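HTH-type transcriptional regulator mcbR (Escherichia coli UMEA 3718-1, PDB 4P9F) represses expression of McbA by binding its promoter region, preventing colanic acid overproduction and mucoidy, and is important for biofilm formation. Local coordinates at residues Gln101-Leu113 against Ile125-Arg139. Sequence-based numbering, arbitrary orientation.
Sequences QDLAELQELLEKL and IINVNRLFRLAIYHR
Phe132 reaches from helix 125-138 across to helix 101-113, where it meets Leu106 and Leu109 at its edge and Leu110 over one face. With CG anti to the backbone N (chi1 177°), the ring is carried toward the partner helix. Beyond CB, CD1 meets CB of Leu109 and CD2 of Leu106; CE1 comes 3.6 Å from the backbone O of Leu106, which lies in the ring plane; and CE1 and CZ both touch CD1 of Leu110. That methyl makes a CH-pi contact, 4.0 Å from the centroid of the Phe132 ring. Leu106 crosses Ile136 at about a right angle, its CD2 3.7 Å from Ile136 CG1, and also touches CB of Ala135. Farther along, CG1 of Val128 packs against CB of Leu113 at 3.7 Å, while Leu113 CD1 reaches the backbone of Ile125. At the other end, Asp102 OD2 stands above the guanidinium plane of Arg139, 3.1 Å from NE, a salt bridge made by charge alone since no N-H points at it; the same oxygen accepts a hydrogen bond from Thr99 N. Helix 177-187 also packs on Leu106, Leu110 and Ile136. The segment axes approach to 9.1 Å at 167°, and consecutive helices 100-119 and 122-138 form an antiparallel helical hairpin in the all-helical FCD domain of this GntR-family regulator.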
loop_
_atom_site.group_PDB
_atom_site.type_symbol
_atom_site.label_atom_id
_atom_site.label_comp_id
_atom_site.label_asym_id
_atom_site.label_seq_id
_atom_site.Cartn_x
_atom_site.Cartn_y
_atom_site.Cartn_z
ATOM N N GLN A 101 10.532 -11.895 24.842
ATOM C CA GLN A 101 9.373 -11.118 25.258
ATOM C C GLN A 101 8.327 -11.030 24.144
ATOM O O GLN A 101 7.129 -11.157 24.398
ATOM C CB GLN A 101 9.809 -9.715 25.700
ATOM C CG GLN A 101 8.665 -8.832 26.138
ATOM C CD GLN A 101 7.796 -9.490 27.190
ATOM O OE1 GLN A 101 8.296 -10.109 28.135
ATOM N NE2 GLN A 101 6.483 -9.365 27.030
ATOM N N ASP A 102 8.784 -10.825 22.911
ATOM C CA ASP A 102 7.886 -10.805 21.756
ATOM C C ASP A 102 7.138 -12.134 21.659
ATOM O O ASP A 102 5.914 -12.173 21.518
ATOM C CB ASP A 102 8.661 -10.549 20.456
ATOM C CG ASP A 102 9.203 -9.127 20.356
ATOM O OD1 ASP A 102 8.550 -8.189 20.868
ATOM O OD2 ASP A 102 10.283 -8.953 19.741
ATOM N N LEU A 103 7.899 -13.224 21.742
ATOM C CA LEU A 103 7.354 -14.571 21.620
ATOM C C LEU A 103 6.369 -14.884 22.742
ATOM O O LEU A 103 5.357 -15.558 22.519
ATOM C CB LEU A 103 8.495 -15.599 21.608
ATOM C CG LEU A 103 9.423 -15.496 20.390
ATOM C CD1 LEU A 103 10.683 -16.351 20.566
ATOM C CD2 LEU A 103 8.657 -15.890 19.136
ATOM N N ALA A 104 6.655 -14.370 23.937
ATOM C CA ALA A 104 5.770 -14.558 25.082
ATOM C C ALA A 104 4.408 -13.910 24.820
ATOM O O ALA A 104 3.371 -14.531 25.064
ATOM C CB ALA A 104 6.407 -13.993 26.353
ATOM N N GLU A 105 4.417 -12.678 24.309
ATOM C CA GLU A 105 3.184 -11.965 23.949
ATOM C C GLU A 105 2.439 -12.596 22.760
ATOM O O GLU A 105 1.208 -12.532 22.689
ATOM C CB GLU A 105 3.485 -10.489 23.634
ATOM C CG GLU A 105 4.011 -9.679 24.830
ATOM C CD GLU A 105 4.283 -8.214 24.496
ATOM O OE1 GLU A 105 4.065 -7.802 23.332
ATOM O OE2 GLU A 105 4.718 -7.475 25.408
ATOM N N LEU A 106 3.175 -13.189 21.820
ATOM C CA LEU A 106 2.526 -13.890 20.708
ATOM C C LEU A 106 1.804 -15.129 21.236
ATOM O O LEU A 106 0.675 -15.426 20.830
ATOM C CB LEU A 106 3.537 -14.271 19.626
ATOM C CG LEU A 106 4.077 -13.116 18.781
ATOM C CD1 LEU A 106 5.168 -13.582 17.829
ATOM C CD2 LEU A 106 2.945 -12.461 18.000
ATOM N N GLN A 107 2.438 -15.815 22.185
ATOM C CA GLN A 107 1.824 -16.974 22.823
ATOM C C GLN A 107 0.523 -16.583 23.546
ATOM O O GLN A 107 -0.470 -17.310 23.479
ATOM C CB GLN A 107 2.805 -17.616 23.805
ATOM C CG GLN A 107 2.263 -18.852 24.514
ATOM C CD GLN A 107 1.961 -19.993 23.560
ATOM O OE1 GLN A 107 2.781 -20.347 22.714
ATOM N NE2 GLN A 107 0.776 -20.581 23.698
ATOM N N GLU A 108 0.524 -15.432 24.220
ATOM C CA GLU A 108 -0.677 -14.943 24.911
ATOM C C GLU A 108 -1.809 -14.647 23.911
ATOM O O GLU A 108 -2.963 -15.011 24.132
ATOM C CB GLU A 108 -0.362 -13.693 25.746
ATOM C CG GLU A 108 0.677 -13.895 26.829
ATOM C CD GLU A 108 0.916 -12.640 27.658
ATOM O OE1 GLU A 108 0.030 -11.751 27.679
ATOM O OE2 GLU A 108 1.981 -12.554 28.308
ATOM N N LEU A 109 -1.473 -13.997 22.804
ATOM C CA LEU A 109 -2.482 -13.710 21.784
ATOM C C LEU A 109 -3.087 -15.005 21.227
ATOM O O LEU A 109 -4.289 -15.083 20.993
ATOM C CB LEU A 109 -1.876 -12.860 20.667
ATOM C CG LEU A 109 -1.660 -11.385 21.024
ATOM C CD1 LEU A 109 -0.912 -10.669 19.928
ATOM C CD2 LEU A 109 -2.992 -10.695 21.256
ATOM N N LEU A 110 -2.263 -16.036 21.073
ATOM C CA LEU A 110 -2.729 -17.327 20.573
ATOM C C LEU A 110 -3.745 -17.973 21.509
ATOM O O LEU A 110 -4.721 -18.592 21.071
ATOM C CB LEU A 110 -1.534 -18.265 20.378
ATOM C CG LEU A 110 -1.553 -19.129 19.126
ATOM C CD1 LEU A 110 -1.886 -18.254 17.940
ATOM C CD2 LEU A 110 -0.201 -19.779 18.928
ATOM N N GLU A 111 -3.510 -17.821 22.808
ATOM C CA GLU A 111 -4.448 -18.314 23.813
ATOM C C GLU A 111 -5.774 -17.559 23.719
ATOM O O GLU A 111 -6.846 -18.163 23.822
ATOM C CB GLU A 111 -3.870 -18.171 25.210
ATOM C CG GLU A 111 -2.612 -18.991 25.433
ATOM C CD GLU A 111 -2.021 -18.796 26.814
ATOM O OE1 GLU A 111 -0.894 -19.283 27.030
ATOM O OE2 GLU A 111 -2.680 -18.170 27.681
ATOM N N LYS A 112 -5.695 -16.242 23.530
ATOM C CA LYS A 112 -6.889 -15.420 23.326
ATOM C C LYS A 112 -7.669 -15.928 22.120
ATOM O O LYS A 112 -8.902 -16.038 22.155
ATOM C CB LYS A 112 -6.514 -13.955 23.102
ATOM C CG LYS A 112 -5.919 -13.257 24.314
ATOM C CD LYS A 112 -6.836 -13.303 25.501
ATOM C CE LYS A 112 -6.193 -12.582 26.684
ATOM N NZ LYS A 112 -7.124 -12.455 27.839
ATOM N N LEU A 113 -6.941 -16.269 21.053
ATOM C CA LEU A 113 -7.578 -16.744 19.827
ATOM C C LEU A 113 -8.342 -18.043 20.069
ATOM O O LEU A 113 -9.489 -18.182 19.640
ATOM C CB LEU A 113 -6.534 -16.947 18.710
ATOM C CG LEU A 113 -7.078 -17.326 17.334
ATOM C CD1 LEU A 113 -8.079 -16.275 16.835
ATOM C CD2 LEU A 113 -5.956 -17.562 16.299
ATOM N N ILE A 125 -12.272 -13.653 17.189
ATOM C CA ILE A 125 -11.450 -14.524 16.350
ATOM C C ILE A 125 -10.772 -13.718 15.234
ATOM O O ILE A 125 -9.566 -13.819 14.980
ATOM C CB ILE A 125 -12.289 -15.643 15.696
ATOM C CG1 ILE A 125 -12.818 -16.617 16.753
ATOM C CG2 ILE A 125 -11.469 -16.377 14.613
ATOM C CD1 ILE A 125 -13.708 -17.679 16.182
ATOM N N ILE A 126 -11.576 -12.920 14.552
ATOM C CA ILE A 126 -11.052 -12.106 13.475
ATOM C C ILE A 126 -10.044 -11.092 14.014
ATOM O O ILE A 126 -8.936 -10.969 13.491
ATOM C CB ILE A 126 -12.195 -11.401 12.740
ATOM C CG1 ILE A 126 -13.056 -12.459 12.033
ATOM C CG2 ILE A 126 -11.652 -10.412 11.733
ATOM C CD1 ILE A 126 -14.311 -11.910 11.374
ATOM N N ASN A 127 -10.414 -10.414 15.095
ATOM C CA ASN A 127 -9.570 -9.369 15.652
ATOM C C ASN A 127 -8.250 -9.886 16.212
ATOM O O ASN A 127 -7.188 -9.303 15.958
ATOM C CB ASN A 127 -10.320 -8.594 16.735
ATOM C CG ASN A 127 -9.527 -7.389 17.220
ATOM O OD1 ASN A 127 -9.069 -6.569 16.413
ATOM N ND2 ASN A 127 -9.379 -7.261 18.530
ATOM N N VAL A 128 -8.311 -10.977 16.969
ATOM C CA VAL A 128 -7.092 -11.534 17.542
ATOM C C VAL A 128 -6.160 -12.060 16.427
ATOM O O VAL A 128 -4.944 -11.897 16.524
ATOM C CB VAL A 128 -7.402 -12.650 18.579
ATOM C CG1 VAL A 128 -6.120 -13.286 19.076
ATOM C CG2 VAL A 128 -8.160 -12.061 19.770
ATOM N N ASN A 129 -6.712 -12.662 15.369
ATOM C CA ASN A 129 -5.877 -13.084 14.230
ATOM C C ASN A 129 -5.086 -11.902 13.656
ATOM O O ASN A 129 -3.875 -11.994 13.418
ATOM C CB ASN A 129 -6.740 -13.736 13.141
ATOM C CG ASN A 129 -6.059 -13.763 11.776
ATOM O OD1 ASN A 129 -6.417 -13.006 10.886
ATOM N ND2 ASN A 129 -5.066 -14.614 11.618
ATOM N N ARG A 130 -5.785 -10.786 13.493
ATOM C CA ARG A 130 -5.208 -9.516 13.060
ATOM C C ARG A 130 -4.098 -9.036 13.993
ATOM O O ARG A 130 -2.988 -8.731 13.551
ATOM C CB ARG A 130 -6.333 -8.472 12.977
ATOM C CG ARG A 130 -6.008 -7.160 12.298
ATOM C CD ARG A 130 -7.180 -6.190 12.500
ATOM N NE ARG A 130 -7.331 -5.834 13.918
ATOM C CZ ARG A 130 -6.661 -4.865 14.533
ATOM N NH1 ARG A 130 -5.748 -4.158 13.877
ATOM N NH2 ARG A 130 -6.879 -4.628 15.815
ATOM N N LEU A 131 -4.403 -9.000 15.289
ATOM C CA LEU A 131 -3.468 -8.516 16.299
ATOM C C LEU A 131 -2.229 -9.406 16.366
ATOM O O LEU A 131 -1.110 -8.934 16.549
ATOM C CB LEU A 131 -4.160 -8.481 17.661
ATOM C CG LEU A 131 -5.129 -7.326 17.910
ATOM C CD1 LEU A 131 -5.715 -7.425 19.307
ATOM C CD2 LEU A 131 -4.468 -5.971 17.680
ATOM N N PHE A 132 -2.448 -10.705 16.231
ATOM C CA PHE A 132 -1.373 -11.683 16.253
ATOM C C PHE A 132 -0.414 -11.451 15.080
ATOM O O PHE A 132 0.798 -11.317 15.265
ATOM C CB PHE A 132 -1.967 -13.098 16.213
ATOM C CG PHE A 132 -0.943 -14.211 16.151
ATOM C CD1 PHE A 132 -0.295 -14.646 17.303
ATOM C CD2 PHE A 132 -0.656 -14.837 14.946
ATOM C CE1 PHE A 132 0.642 -15.675 17.256
ATOM C CE2 PHE A 132 0.278 -15.882 14.885
ATOM C CZ PHE A 132 0.929 -16.297 16.042
ATOM N N ARG A 133 -0.954 -11.387 13.869
ATOM C CA ARG A 133 -0.078 -11.234 12.715
ATOM C C ARG A 133 0.604 -9.861 12.709
ATOM O O ARG A 133 1.780 -9.743 12.380
ATOM C CB ARG A 133 -0.837 -11.436 11.398
ATOM C CG ARG A 133 -0.992 -12.910 10.976
ATOM C CD ARG A 133 -1.558 -12.987 9.551
ATOM N NE ARG A 133 -2.837 -13.664 9.441
ATOM C CZ ARG A 133 -3.515 -13.754 8.305
ATOM N NH1 ARG A 133 -3.020 -13.203 7.205
ATOM N NH2 ARG A 133 -4.682 -14.386 8.266
ATOM N N LEU A 134 -0.124 -8.829 13.115
ATOM C CA LEU A 134 0.445 -7.488 13.128
ATOM C C LEU A 134 1.568 -7.360 14.154
ATOM O O LEU A 134 2.561 -6.693 13.897
ATOM C CB LEU A 134 -0.640 -6.455 13.406
ATOM C CG LEU A 134 -0.303 -5.032 12.973
ATOM C CD1 LEU A 134 0.130 -5.008 11.527
ATOM C CD2 LEU A 134 -1.493 -4.127 13.194
ATOM N N ALA A 135 1.416 -8.022 15.300
ATOM C CA ALA A 135 2.458 -8.050 16.308
ATOM C C ALA A 135 3.728 -8.664 15.732
ATOM O O ALA A 135 4.842 -8.217 16.027
ATOM C CB ALA A 135 2.000 -8.830 17.547
ATOM N N ILE A 136 3.561 -9.695 14.918
ATOM C CA ILE A 136 4.699 -10.292 14.241
ATOM C C ILE A 136 5.311 -9.288 13.271
ATOM O O ILE A 136 6.511 -8.999 13.335
ATOM C CB ILE A 136 4.298 -11.572 13.463
ATOM C CG1 ILE A 136 3.811 -12.662 14.433
ATOM C CG2 ILE A 136 5.473 -12.092 12.648
ATOM C CD1 ILE A 136 3.133 -13.843 13.729
ATOM N N TYR A 137 4.469 -8.750 12.388
ATOM C CA TYR A 137 4.940 -7.917 11.286
ATOM C C TYR A 137 5.675 -6.684 11.775
ATOM O O TYR A 137 6.640 -6.257 11.144
ATOM C CB TYR A 137 3.779 -7.498 10.381
ATOM C CG TYR A 137 3.033 -8.648 9.756
ATOM C CD1 TYR A 137 3.596 -9.917 9.682
ATOM C CD2 TYR A 137 1.757 -8.465 9.241
ATOM C CE1 TYR A 137 2.910 -10.973 9.110
ATOM C CE2 TYR A 137 1.064 -9.510 8.665
ATOM C CZ TYR A 137 1.645 -10.767 8.604
ATOM O OH TYR A 137 0.939 -11.813 8.036
ATOM N N HIS A 138 5.229 -6.127 12.902
ATOM C CA HIS A 138 5.844 -4.927 13.445
ATOM C C HIS A 138 7.319 -5.123 13.766
ATOM O O HIS A 138 8.091 -4.163 13.695
ATOM C CB HIS A 138 5.103 -4.457 14.708
ATOM C CG HIS A 138 3.850 -3.687 14.428
ATOM N ND1 HIS A 138 2.919 -3.400 15.403
ATOM C CD2 HIS A 138 3.392 -3.112 13.290
ATOM C CE1 HIS A 138 1.930 -2.698 14.873
ATOM N NE2 HIS A 138 2.192 -2.510 13.593
ATOM N N ARG A 139 7.714 -6.352 14.101
ATOM C CA ARG A 139 9.113 -6.651 14.455
ATOM C C ARG A 139 10.013 -6.738 13.223
ATOM O O ARG A 139 11.211 -6.932 13.351
ATOM C CB ARG A 139 9.213 -7.942 15.283
ATOM C CG ARG A 139 8.484 -7.874 16.629
ATOM C CD ARG A 139 9.062 -6.778 17.511
ATOM N NE ARG A 139 10.519 -6.844 17.492
ATOM C CZ ARG A 139 11.320 -6.197 18.324
ATOM N NH1 ARG A 139 10.813 -5.421 19.278
ATOM N NH2 ARG A 139 12.633 -6.337 18.209
#